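Side-chain contacts in molybdopterin biosynthesis enzyme, MoaB (Thermus thermophilus, PDB 3MCH), which probably binds molybdopterin, or a precursor of it, and acts in the biosynthesis of the molybdenum cofactor as a member of the MogA/MoaB family: residues A39-P44 against R55-R60; G62-L67 against L152-P157; A83-E86 against R90-P93; E97-V102 against L124-P129. One frame throughout, in Å; residues are numbered along the deposited sequence.

Overall arrangement
All four contacts tie a helix, or the end of one, to the single mixed sheet of this alpha/beta fold, whose strand order is 2-1-3-6-5-4. Contact 1 lies on the outermost strand 35-43; contacts 2 and 4 use the neighbouring strands 65-69 and 123-128, and contact 3 the short strand 90-91 at the other border. Contacts 1, 3 and 4 follow one another along the chain, while contact 2 spans both 3 and 4 by joining the lead-in to strand 65-69 to the end of the last helix. Centres are 11 Å apart for contacts 3 and 4 and about 19 Å for 1 and 4. Contacts 2, 3 and 4 also reach a neighbouring subunit of the trimer.

Contact 1 (A39-P44 against R55-R60); sequences AYELVP and RLWADR
A CH-pi contact from Ala39 and a hydrogen bond from Trp57 to Glu41 join the outermost strand 35-43 to helix 47-60, which follows it in the chain. Strand and helix segments run roughly antiparallel, at 155° between their directions and 11.4 Å between axes, a gap that the large Trp57 side chain spans. The methyl of Ala39 sits over one face of the indole, offset toward its rim: CB of Ala39 lies 3.9 Å from CZ2 of Trp57, in CH-pi contact with the six-membered ring. Glu41 instead runs past the ring in the opposite direction to the Trp57 side chain. Its CB is 3.7 Å from CZ2 of Trp57, and its chain, extended beyond CG (chi2 -179°), carries the carboxylate along to the indole nitrogen. There NE1 of Trp57 donates to OE2 of Glu41 over 3.1 Å, a rather bent bond. The acceptor lies close to the indole plane, yet the N-H meets OE2 from above the carboxylate plane, with carboxylate and ring almost perpendicular. The N-H of the buried Trp57 thereby gains an acceptor on a partly exposed side chain. Tyr40 points away from the helix, and its hydroxyl bonds Asp20. Strands 35-43 and 65-69 are parallel, with strand 2-9 between them, and helix 47-60 connects them: the beta-alpha-beta crossover in the parallel part of this mixed alpha/beta sheet.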
loop_
_atom_site.group_PDB
_atom_site.type_symbol
_atom_site.label_atom_id
_atom_site.label_comp_id
_atom_site.label_asym_id
_atom_site.label_seq_id
_atom_site.Cartn_x
_atom_site.Cartn_y
_atom_site.Cartn_z
ATOM N N ALA B 39 -7.179 -4.625 28.135
ATOM C CA ALA B 39 -6.691 -5.991 28.013
ATOM C C ALA B 39 -5.243 -6.045 27.581
ATOM O O ALA B 39 -4.770 -5.178 26.849
ATOM C CB ALA B 39 -7.552 -6.762 27.015
ATOM N N TYR B 40 -4.547 -7.074 28.056
ATOM C CA TYR B 40 -3.155 -7.309 27.714
ATOM C C TYR B 40 -2.873 -8.801 27.823
ATOM O O TYR B 40 -3.116 -9.416 28.868
ATOM C CB TYR B 40 -2.212 -6.542 28.646
ATOM C CG TYR B 40 -0.791 -7.072 28.610
ATOM C CD1 TYR B 40 -0.063 -7.093 27.419
ATOM C CD2 TYR B 40 -0.190 -7.592 29.759
ATOM C CE1 TYR B 40 1.230 -7.625 27.372
ATOM C CE2 TYR B 40 1.098 -8.123 29.721
ATOM C CZ TYR B 40 1.800 -8.137 28.526
ATOM O OH TYR B 40 3.065 -8.679 28.481
ATOM N N GLU B 41 -2.369 -9.383 26.742
ATOM C CA GLU B 41 -2.045 -10.803 26.719
ATOM C C GLU B 41 -0.793 -11.072 25.893
ATOM O O GLU B 41 -0.416 -10.280 25.021
ATOM C CB GLU B 41 -3.214 -11.618 26.136
ATOM C CG GLU B 41 -4.368 -11.906 27.103
ATOM C CD GLU B 41 -5.485 -12.733 26.459
ATOM O OE1 GLU B 41 -5.175 -13.765 25.826
ATOM O OE2 GLU B 41 -6.673 -12.360 26.590
ATOM N N LEU B 42 -0.142 -12.189 26.198
ATOM C CA LEU B 42 1.040 -12.640 25.471
ATOM C C LEU B 42 0.514 -13.828 24.685
ATOM O O LEU B 42 -0.319 -14.583 25.191
ATOM C CB LEU B 42 2.124 -13.135 26.428
ATOM C CG LEU B 42 2.825 -12.137 27.349
ATOM C CD1 LEU B 42 3.543 -12.891 28.459
ATOM C CD2 LEU B 42 3.801 -11.303 26.548
ATOM N N VAL B 43 0.982 -13.997 23.456
ATOM C CA VAL B 43 0.537 -15.121 22.647
ATOM C C VAL B 43 1.723 -15.643 21.847
ATOM O O VAL B 43 2.588 -14.871 21.431
ATOM C CB VAL B 43 -0.611 -14.700 21.693
ATOM C CG1 VAL B 43 -0.075 -13.802 20.584
ATOM C CG2 VAL B 43 -1.285 -15.929 21.113
ATOM N N PRO B 44 1.796 -16.970 21.644
ATOM C CA PRO B 44 2.900 -17.568 20.887
ATOM C C PRO B 44 2.864 -17.168 19.410
ATOM O O PRO B 44 1.879 -16.600 18.938
ATOM C CB PRO B 44 2.671 -19.070 21.068
ATOM C CG PRO B 44 1.916 -19.162 22.363
ATOM C CD PRO B 44 0.954 -18.016 22.250
ATOM N N ARG B 55 -9.929 -12.919 17.716
ATOM C CA ARG B 55 -11.334 -13.246 17.511
ATOM C C ARG B 55 -12.117 -12.949 18.788
ATOM O O ARG B 55 -13.183 -12.333 18.751
ATOM C CB ARG B 55 -11.472 -14.729 17.155
ATOM C CG ARG B 55 -12.806 -15.110 16.538
ATOM C CD ARG B 55 -12.953 -16.625 16.466
ATOM N NE ARG B 55 -11.814 -17.267 15.810
ATOM C CZ ARG B 55 -11.553 -17.197 14.508
ATOM N NH1 ARG B 55 -10.490 -17.815 14.011
ATOM N NH2 ARG B 55 -12.359 -16.521 13.698
ATOM N N LEU B 56 -11.573 -13.399 19.912
ATOM C CA LEU B 56 -12.183 -13.199 21.224
ATOM C C LEU B 56 -12.336 -11.716 21.547
ATOM O O LEU B 56 -13.423 -11.245 21.887
ATOM C CB LEU B 56 -11.313 -13.848 22.303
ATOM C CG LEU B 56 -11.852 -15.022 23.123
ATOM C CD1 LEU B 56 -12.201 -16.183 22.210
ATOM C CD2 LEU B 56 -10.801 -15.439 24.142
ATOM N N TRP B 57 -11.231 -10.986 21.438
ATOM C CA TRP B 57 -11.208 -9.561 21.742
ATOM C C TRP B 57 -12.150 -8.715 20.894
ATOM O O TRP B 57 -12.769 -7.778 21.392
ATOM C CB TRP B 57 -9.778 -9.033 21.610
ATOM C CG TRP B 57 -8.880 -9.465 22.731
ATOM C CD1 TRP B 57 -9.168 -10.374 23.715
ATOM C CD2 TRP B 57 -7.559 -8.989 23.001
ATOM N NE1 TRP B 57 -8.108 -10.487 24.581
ATOM C CE2 TRP B 57 -7.107 -9.647 24.167
ATOM C CE3 TRP B 57 -6.710 -8.069 22.371
ATOM C CZ2 TRP B 57 -5.844 -9.411 24.719
ATOM C CZ3 TRP B 57 -5.455 -7.835 22.919
ATOM C CH2 TRP B 57 -5.034 -8.503 24.082
ATOM N N ALA B 58 -12.262 -9.044 19.615
ATOM C CA ALA B 58 -13.131 -8.288 18.733
ATOM C C ALA B 58 -14.577 -8.746 18.836
ATOM O O ALA B 58 -15.467 -7.955 19.136
ATOM C CB ALA B 58 -12.651 -8.418 17.289
ATOM N N ASP B 59 -14.796 -10.034 18.599
ATOM C CA ASP B 59 -16.138 -10.605 18.607
ATOM C C ASP B 59 -16.850 -10.672 19.952
ATOM O O ASP B 59 -18.034 -10.341 20.042
ATOM C CB ASP B 59 -16.109 -12.005 17.988
ATOM C CG ASP B 59 -15.605 -11.999 16.555
ATOM O OD1 ASP B 59 -15.339 -10.902 16.015
ATOM O OD2 ASP B 59 -15.478 -13.094 15.969
ATOM N N ARG B 60 -16.150 -11.098 20.997
ATOM C CA ARG B 60 -16.792 -11.211 22.301
ATOM C C ARG B 60 -16.565 -10.052 23.261
ATOM O O ARG B 60 -17.524 -9.516 23.816
ATOM C CB ARG B 60 -16.381 -12.517 22.980
ATOM C CG ARG B 60 -17.166 -12.792 24.249
ATOM C CD ARG B 60 -17.015 -14.233 24.682
ATOM N NE ARG B 60 -15.647 -14.550 25.075
ATOM C CZ ARG B 60 -15.221 -15.779 25.339
ATOM N NH1 ARG B 60 -13.960 -15.985 25.693
ATOM N NH2 ARG B 60 -16.056 -16.805 25.234
#

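Contact 2 (G62-L67 against L152-P157); sequences GLDLIL and LVTGKP
Asp64 and Thr154 bring the backbones nearest, their CA atoms 6.3 Å apart, where the residues leading into strand 65-69 pass the end of helix 146-154. The Asp64 side chain points at the helix end and crosses both Thr154 and Lys156 at about a right angle. Its CB packs 3.7 Å from CG2 of Thr154, the methyl branch facing the aspartate while OG1 is used elsewhere. With chi1 at 70°, that hydroxyl oxygen stands between the backbone N and carbonyl carbon of Thr154; it accepts from N of Lys156 at 3.1 Å, forming an ST turn, and also bonds the carbonyl of Leu150. The turn follows the helix through Gly155, which has positive phi, and brings Lys156 back toward Asp64. Bent at chi3 (63°), the lysine lays its CD 3.5 Å from OD1 of Asp64 before its amine reaches the other oxygen. NZ of Lys156 then forms a salt bridge with OD2 of Asp64 at 2.9 Å, approaching on the syn side and 20° out of the carboxylate plane. OD2 of Asp64 also accepts from the backbone N of Arg3, so the carboxylate of this buried residue links the turn after the last helix to strand 2-9. A water donates to O of Gly62 at 3.1 Å and makes weak bonds, donating to OD1 of Asp64 and accepting from NZ of Lys156. On the helix, Leu152 and Val153 pack against Leu74 of the second subunit.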
loop_
_atom_site.group_PDB
_atom_site.type_symbol
_atom_site.label_atom_id
_atom_site.label_comp_id
_atom_site.label_asym_id
_atom_site.label_seq_id
_atom_site.Cartn_x
_atom_site.Cartn_y
_atom_site.Cartn_z
ATOM N N GLY B 62 -15.488 -7.116 22.503
ATOM C CA GLY B 62 -15.899 -5.876 21.870
ATOM C C GLY B 62 -14.924 -4.722 21.996
ATOM O O GLY B 62 -15.338 -3.564 22.062
ATOM N N LEU B 63 -13.629 -5.019 22.027
ATOM C CA LEU B 63 -12.645 -3.950 22.140
ATOM C C LEU B 63 -12.725 -3.049 20.913
ATOM O O LEU B 63 -13.104 -3.487 19.827
ATOM C CB LEU B 63 -11.234 -4.522 22.286
ATOM C CG LEU B 63 -10.990 -5.380 23.533
ATOM C CD1 LEU B 63 -9.548 -5.841 23.538
ATOM C CD2 LEU B 63 -11.299 -4.588 24.796
ATOM N N ASP B 64 -12.365 -1.786 21.096
ATOM C CA ASP B 64 -12.410 -0.807 20.018
ATOM C C ASP B 64 -11.132 -0.825 19.198
ATOM O O ASP B 64 -11.161 -0.679 17.976
ATOM C CB ASP B 64 -12.620 0.590 20.601
ATOM C CG ASP B 64 -13.878 0.679 21.445
ATOM O OD1 ASP B 64 -14.932 0.191 20.979
ATOM O OD2 ASP B 64 -13.815 1.237 22.564
ATOM N N LEU B 65 -10.011 -1.011 19.884
ATOM C CA LEU B 65 -8.710 -1.036 19.232
ATOM C C LEU B 65 -7.867 -2.197 19.719
ATOM O O LEU B 65 -7.795 -2.462 20.918
ATOM C CB LEU B 65 -7.951 0.268 19.521
ATOM C CG LEU B 65 -6.517 0.360 18.992
ATOM C CD1 LEU B 65 -6.530 0.499 17.472
ATOM C CD2 LEU B 65 -5.805 1.557 19.621
ATOM N N ILE B 66 -7.240 -2.899 18.786
ATOM C CA ILE B 66 -6.344 -3.977 19.160
ATOM C C ILE B 66 -4.991 -3.660 18.556
ATOM O O ILE B 66 -4.860 -3.517 17.340
ATOM C CB ILE B 66 -6.796 -5.353 18.637
ATOM C CG1 ILE B 66 -8.112 -5.757 19.298
ATOM C CG2 ILE B 66 -5.702 -6.394 18.921
ATOM C CD1 ILE B 66 -8.835 -6.923 18.630
ATOM N N LEU B 67 -3.996 -3.511 19.421
ATOM C CA LEU B 67 -2.639 -3.240 18.992
ATOM C C LEU B 67 -1.803 -4.483 19.257
ATOM O O LEU B 67 -1.515 -4.810 20.413
ATOM C CB LEU B 67 -2.052 -2.051 19.768
ATOM C CG LEU B 67 -2.774 -0.709 19.599
ATOM C CD1 LEU B 67 -2.177 0.337 20.540
ATOM C CD2 LEU B 67 -2.657 -0.240 18.149
ATOM N N LEU B 152 -15.087 6.446 13.776
ATOM C CA LEU B 152 -15.789 5.984 12.582
ATOM C C LEU B 152 -16.045 4.481 12.620
ATOM O O LEU B 152 -17.137 4.012 12.299
ATOM C CB LEU B 152 -14.986 6.338 11.330
ATOM C CG LEU B 152 -14.933 7.832 11.002
ATOM C CD1 LEU B 152 -14.106 8.049 9.744
ATOM C CD2 LEU B 152 -16.354 8.364 10.808
ATOM N N VAL B 153 -15.030 3.728 13.023
ATOM C CA VAL B 153 -15.130 2.276 13.107
ATOM C C VAL B 153 -16.102 1.805 14.180
ATOM O O VAL B 153 -16.900 0.890 13.957
ATOM C CB VAL B 153 -13.745 1.653 13.419
ATOM C CG1 VAL B 153 -13.885 0.169 13.748
ATOM C CG2 VAL B 153 -12.818 1.848 12.238
ATOM N N THR B 154 -16.029 2.436 15.347
ATOM C CA THR B 154 -16.842 2.044 16.490
ATOM C C THR B 154 -18.150 2.796 16.656
ATOM O O THR B 154 -19.063 2.314 17.332
ATOM C CB THR B 154 -16.053 2.224 17.791
ATOM O OG1 THR B 154 -15.876 3.625 18.041
ATOM C CG2 THR B 154 -14.689 1.567 17.678
ATOM N N GLY B 155 -18.228 3.980 16.062
ATOM C CA GLY B 155 -19.426 4.787 16.186
ATOM C C GLY B 155 -19.474 5.473 17.539
ATOM O O GLY B 155 -20.466 6.118 17.878
ATOM N N LYS B 156 -18.401 5.332 18.318
ATOM C CA LYS B 156 -18.320 5.935 19.646
ATOM C C LYS B 156 -17.663 7.313 19.585
ATOM O O LYS B 156 -16.775 7.557 18.769
ATOM C CB LYS B 156 -17.525 5.032 20.598
ATOM C CG LYS B 156 -18.174 3.676 20.876
ATOM C CD LYS B 156 -17.263 2.753 21.699
ATOM C CE LYS B 156 -16.956 3.322 23.084
ATOM N NZ LYS B 156 -16.049 2.435 23.882
ATOM N N PRO B 157 -18.100 8.239 20.453
ATOM C CA PRO B 157 -17.550 9.595 20.495
ATOM C C PRO B 157 -16.287 9.676 21.346
ATOM O O PRO B 157 -15.932 8.726 22.045
ATOM C CB PRO B 157 -18.688 10.396 21.106
ATOM C CG PRO B 157 -19.205 9.438 22.133
ATOM C CD PRO B 157 -19.253 8.120 21.366
HETATM O O HOH W 1 -15.780 -0.845 23.470
#

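Contact 3 (A83-E86 against R90-P93); sequences ATRE and REVP
Arg85 holds a single carboxylate oxygen of Glu91 with two nitrogens. NE of Arg85 donates to OE2 of Glu91 at 2.7 Å and NH2 of Arg85 to the same OE2 at 3.0 Å, so the guanidinium presents its NE side and the salt bridge is side-on, converging on one atom. That oxygen lies close to the guanidinium plane, at its edge. Seen from the glutamate, both donors come in on the syn side but tilted somewhat out of the carboxylate plane, the two flat groups being turned 78° against each other. Steep crossing of the planes suits a grip on one oxygen; a paired two-oxygen bridge is usually closer to coplanar. OE1 of Glu91 stays farther away, 3.9 Å from NE of Arg85.

A water adds a third donor to OE2 of Glu91, at 2.7 Å, and gives its other bond to O of Arg85 at 3.2 Å. Side chain and backbone of the arginine are thus both tied to the same oxygen, one directly and one through solvent. The Arg85 chain bends at chi3 (70°), which brings NE round to the glutamate, whereas Glu91 reaches across extended beyond CG (chi2 -179°).

This surface contact bridges helix 80-85 and strand 90-91, spanning the short connection between them. Around it, Arg85 packs on Val116, strand 90-91 pairs with strand 117-120 at the border of the sheet, and Val92, at the N-cap position just before helix 93-99, packs on Leu74 of the second subunit.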
loop_
_atom_site.group_PDB
_atom_site.type_symbol
_atom_site.label_atom_id
_atom_site.label_comp_id
_atom_site.label_asym_id
_atom_site.label_seq_id
_atom_site.Cartn_x
_atom_site.Cartn_y
_atom_site.Cartn_z
ATOM N N ALA B 83 -1.856 -13.942 9.828
ATOM C CA ALA B 83 -2.883 -14.370 10.770
ATOM C C ALA B 83 -3.955 -13.299 10.922
ATOM O O ALA B 83 -5.147 -13.597 10.999
ATOM C CB ALA B 83 -2.257 -14.682 12.123
ATOM N N THR B 84 -3.521 -12.044 10.955
ATOM C CA THR B 84 -4.437 -10.926 11.107
ATOM C C THR B 84 -5.306 -10.699 9.876
ATOM O O THR B 84 -6.525 -10.567 9.991
ATOM C CB THR B 84 -3.664 -9.624 11.416
ATOM O OG1 THR B 84 -2.892 -9.800 12.607
ATOM C CG2 THR B 84 -4.632 -8.462 11.610
ATOM N N ARG B 85 -4.681 -10.655 8.701
ATOM C CA ARG B 85 -5.416 -10.426 7.461
ATOM C C ARG B 85 -6.589 -11.379 7.302
ATOM O O ARG B 85 -7.662 -10.992 6.848
ATOM C CB ARG B 85 -4.500 -10.582 6.245
ATOM C CG ARG B 85 -3.404 -9.546 6.119
ATOM C CD ARG B 85 -2.817 -9.584 4.711
ATOM N NE ARG B 85 -3.764 -9.076 3.725
ATOM C CZ ARG B 85 -3.690 -9.309 2.418
ATOM N NH1 ARG B 85 -2.708 -10.057 1.928
ATOM N NH2 ARG B 85 -4.590 -8.782 1.598
ATOM N N GLU B 86 -6.372 -12.632 7.683
ATOM C CA GLU B 86 -7.402 -13.652 7.571
ATOM C C GLU B 86 -8.634 -13.390 8.431
ATOM O O GLU B 86 -9.690 -13.978 8.198
ATOM C CB GLU B 86 -6.800 -15.019 7.908
ATOM C CG GLU B 86 -5.817 -15.517 6.854
ATOM C CD GLU B 86 -4.874 -16.584 7.379
ATOM O OE1 GLU B 86 -5.318 -17.438 8.170
ATOM O OE2 GLU B 86 -3.687 -16.573 6.987
ATOM N N ARG B 90 -12.043 -5.869 6.232
ATOM C CA ARG B 90 -11.477 -4.925 5.271
ATOM C C ARG B 90 -10.198 -4.335 5.850
ATOM O O ARG B 90 -10.015 -4.308 7.065
ATOM C CB ARG B 90 -12.480 -3.810 4.947
ATOM C CG ARG B 90 -12.925 -2.966 6.130
ATOM C CD ARG B 90 -13.991 -1.962 5.702
ATOM N NE ARG B 90 -14.477 -1.137 6.809
ATOM C CZ ARG B 90 -15.223 -1.584 7.817
ATOM N NH1 ARG B 90 -15.580 -2.864 7.868
ATOM N NH2 ARG B 90 -15.619 -0.749 8.774
ATOM N N GLU B 91 -9.312 -3.870 4.981
ATOM C CA GLU B 91 -8.053 -3.300 5.439
ATOM C C GLU B 91 -7.995 -1.783 5.339
ATOM O O GLU B 91 -8.790 -1.161 4.634
ATOM C CB GLU B 91 -6.890 -3.915 4.660
ATOM C CG GLU B 91 -6.622 -5.358 5.040
ATOM C CD GLU B 91 -5.454 -5.955 4.291
ATOM O OE1 GLU B 91 -4.404 -5.284 4.181
ATOM O OE2 GLU B 91 -5.582 -7.107 3.826
ATOM N N VAL B 92 -7.055 -1.195 6.073
ATOM C CA VAL B 92 -6.854 0.254 6.059
ATOM C C VAL B 92 -5.372 0.443 5.746
ATOM O O VAL B 92 -4.567 0.753 6.626
ATOM C CB VAL B 92 -7.189 0.892 7.430
ATOM C CG1 VAL B 92 -7.086 2.414 7.335
ATOM C CG2 VAL B 92 -8.593 0.491 7.867
ATOM N N PRO B 93 -4.997 0.259 4.473
ATOM C CA PRO B 93 -3.605 0.398 4.047
ATOM C C PRO B 93 -2.911 1.671 4.503
ATOM O O PRO B 93 -1.717 1.649 4.786
ATOM C CB PRO B 93 -3.692 0.278 2.525
ATOM C CG PRO B 93 -5.074 0.742 2.212
ATOM C CD PRO B 93 -5.888 0.102 3.308
HETATM O O HOH W 2 -7.591 -8.829 4.516
#

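Contact 4 (E97-V102 against L124-P129); sequences ELMRLV and LILNLP
Met99, from the last turn of helix 93-99, inserts its thioether among Leu126, Asn127 and Leu128 of strand 123-128, and it gives the largest share of the buried surface. CA of Met99 and CA of Leu128 are the nearest across the contact, 7.0 Å apart, and the methionine side chain points toward the strand. The sulfur does most of the touching: SD of Met99 lies 3.7 Å from CD2 of Leu128, whose side chain crosses the methionine at about a right angle, and 3.9 Å from CB of Leu126. Between these two leucines it meets the backbone, with O of Asn127 3.5 Å from SD of Met99. A bend at chi3 (-72°) turns the terminal methyl to the same peptide region, CE of Met99 being 3.6 Å from O of Asn127. Leu126 meets this end of the methionine with its CB and branch point, CG standing 4.1 Å from CE of Met99. Asn127 contributes backbone here, while its amide group is engaged elsewhere, bonding Thr68, Thr84 and the backbone of Val116. The helix closes in a Schellman motif at Leu101, which has positive phi. Helix 93-99 thus packs on one side of strand 123-128, with Leu126 and Leu128 also resting on Leu67 of the adjacent strand 65-69. Met99 O bonds Ser138 of helix 132-142, and Glu97 and Arg100 form salt bridges with Arg100 of the second subunit and Glu97 of the third, placing the helix at the trimer interface.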
loop_
_atom_site.group_PDB
_atom_site.type_symbol
_atom_site.label_atom_id
_atom_site.label_comp_id
_atom_site.label_asym_id
_atom_site.label_seq_id
_atom_site.Cartn_x
_atom_site.Cartn_y
_atom_site.Cartn_z
ATOM N N GLU B 97 0.828 2.007 6.144
ATOM C CA GLU B 97 1.857 2.881 5.575
ATOM C C GLU B 97 2.402 3.813 6.661
ATOM O O GLU B 97 3.605 4.053 6.745
ATOM C CB GLU B 97 1.260 3.698 4.421
ATOM C CG GLU B 97 0.735 2.830 3.292
ATOM C CD GLU B 97 -0.161 3.571 2.315
ATOM O OE1 GLU B 97 -0.647 4.674 2.647
ATOM O OE2 GLU B 97 -0.394 3.033 1.208
ATOM N N LEU B 98 1.516 4.340 7.500
ATOM C CA LEU B 98 1.967 5.231 8.563
ATOM C C LEU B 98 2.901 4.492 9.510
ATOM O O LEU B 98 3.916 5.042 9.948
ATOM C CB LEU B 98 0.777 5.797 9.347
ATOM C CG LEU B 98 -0.115 6.812 8.626
ATOM C CD1 LEU B 98 -1.200 7.289 9.575
ATOM C CD2 LEU B 98 0.722 7.990 8.136
ATOM N N MET B 99 2.574 3.238 9.819
ATOM C CA MET B 99 3.405 2.460 10.733
ATOM C C MET B 99 4.789 2.150 10.163
ATOM O O MET B 99 5.716 1.829 10.909
ATOM C CB MET B 99 2.690 1.167 11.139
ATOM C CG MET B 99 1.475 1.415 12.027
ATOM S SD MET B 99 0.726 -0.078 12.721
ATOM C CE MET B 99 -0.034 -0.770 11.242
ATOM N N ARG B 100 4.929 2.247 8.844
ATOM C CA ARG B 100 6.222 2.011 8.204
ATOM C C ARG B 100 6.992 3.324 8.095
ATOM O O ARG B 100 8.098 3.359 7.552
ATOM C CB ARG B 100 6.041 1.396 6.811
ATOM C CG ARG B 100 5.801 -0.100 6.820
ATOM C CD ARG B 100 5.875 -0.683 5.413
ATOM N NE ARG B 100 4.646 -0.499 4.644
ATOM C CZ ARG B 100 3.561 -1.255 4.782
ATOM N NH1 ARG B 100 3.545 -2.249 5.665
ATOM N NH2 ARG B 100 2.499 -1.035 4.019
ATOM N N LEU B 101 6.388 4.397 8.602
ATOM C CA LEU B 101 6.998 5.732 8.599
ATOM C C LEU B 101 7.377 6.189 7.190
ATOM O O LEU B 101 8.384 6.878 6.997
ATOM C CB LEU B 101 8.249 5.731 9.486
ATOM C CG LEU B 101 8.118 5.073 10.865
ATOM C CD1 LEU B 101 9.460 5.154 11.604
ATOM C CD2 LEU B 101 7.019 5.759 11.663
ATOM N N VAL B 102 6.555 5.822 6.215
ATOM C CA VAL B 102 6.812 6.154 4.813
ATOM C C VAL B 102 6.974 7.641 4.522
ATOM O O VAL B 102 6.103 8.451 4.842
ATOM C CB VAL B 102 5.691 5.607 3.896
ATOM C CG1 VAL B 102 6.025 5.888 2.436
ATOM C CG2 VAL B 102 5.519 4.122 4.117
ATOM N N LEU B 124 -10.838 -1.951 15.382
ATOM C CA LEU B 124 -9.718 -1.588 14.523
ATOM C C LEU B 124 -8.512 -2.355 15.036
ATOM O O LEU B 124 -8.239 -2.348 16.236
ATOM C CB LEU B 124 -9.452 -0.080 14.601
ATOM C CG LEU B 124 -8.308 0.483 13.759
ATOM C CD1 LEU B 124 -8.585 0.277 12.271
ATOM C CD2 LEU B 124 -8.156 1.968 14.075
ATOM N N ILE B 125 -7.794 -3.011 14.128
ATOM C CA ILE B 125 -6.631 -3.807 14.490
ATOM C C ILE B 125 -5.393 -3.344 13.734
ATOM O O ILE B 125 -5.410 -3.239 12.504
ATOM C CB ILE B 125 -6.872 -5.313 14.177
ATOM C CG1 ILE B 125 -8.173 -5.771 14.839
ATOM C CG2 ILE B 125 -5.701 -6.154 14.666
ATOM C CD1 ILE B 125 -9.407 -5.489 14.022
ATOM N N LEU B 126 -4.330 -3.049 14.481
ATOM C CA LEU B 126 -3.065 -2.623 13.886
ATOM C C LEU B 126 -1.937 -3.545 14.340
ATOM O O LEU B 126 -1.850 -3.875 15.525
ATOM C CB LEU B 126 -2.710 -1.191 14.312
ATOM C CG LEU B 126 -3.326 -0.005 13.561
ATOM C CD1 LEU B 126 -4.833 -0.014 13.680
ATOM C CD2 LEU B 126 -2.746 1.279 14.135
ATOM N N ASN B 127 -1.087 -3.952 13.398
ATOM C CA ASN B 127 0.077 -4.799 13.686
ATOM C C ASN B 127 1.303 -3.899 13.834
ATOM O O ASN B 127 1.843 -3.425 12.829
ATOM C CB ASN B 127 0.401 -5.749 12.525
ATOM C CG ASN B 127 -0.653 -6.809 12.290
ATOM O OD1 ASN B 127 -0.755 -7.331 11.181
ATOM N ND2 ASN B 127 -1.416 -7.156 13.321
ATOM N N LEU B 128 1.750 -3.671 15.065
ATOM C CA LEU B 128 2.941 -2.860 15.317
ATOM C C LEU B 128 4.177 -3.765 15.354
ATOM O O LEU B 128 4.070 -4.965 15.618
ATOM C CB LEU B 128 2.829 -2.162 16.676
ATOM C CG LEU B 128 1.716 -1.145 16.915
ATOM C CD1 LEU B 128 1.612 -0.856 18.404
ATOM C CD2 LEU B 128 2.021 0.129 16.140
ATOM N N PRO B 129 5.365 -3.204 15.079
ATOM C CA PRO B 129 6.600 -3.996 15.108
ATOM C C PRO B 129 6.821 -4.503 16.537
ATOM O O PRO B 129 6.165 -4.030 17.469
ATOM C CB PRO B 129 7.663 -2.988 14.680
ATOM C CG PRO B 129 6.909 -2.080 13.773
ATOM C CD PRO B 129 5.624 -1.865 14.528
#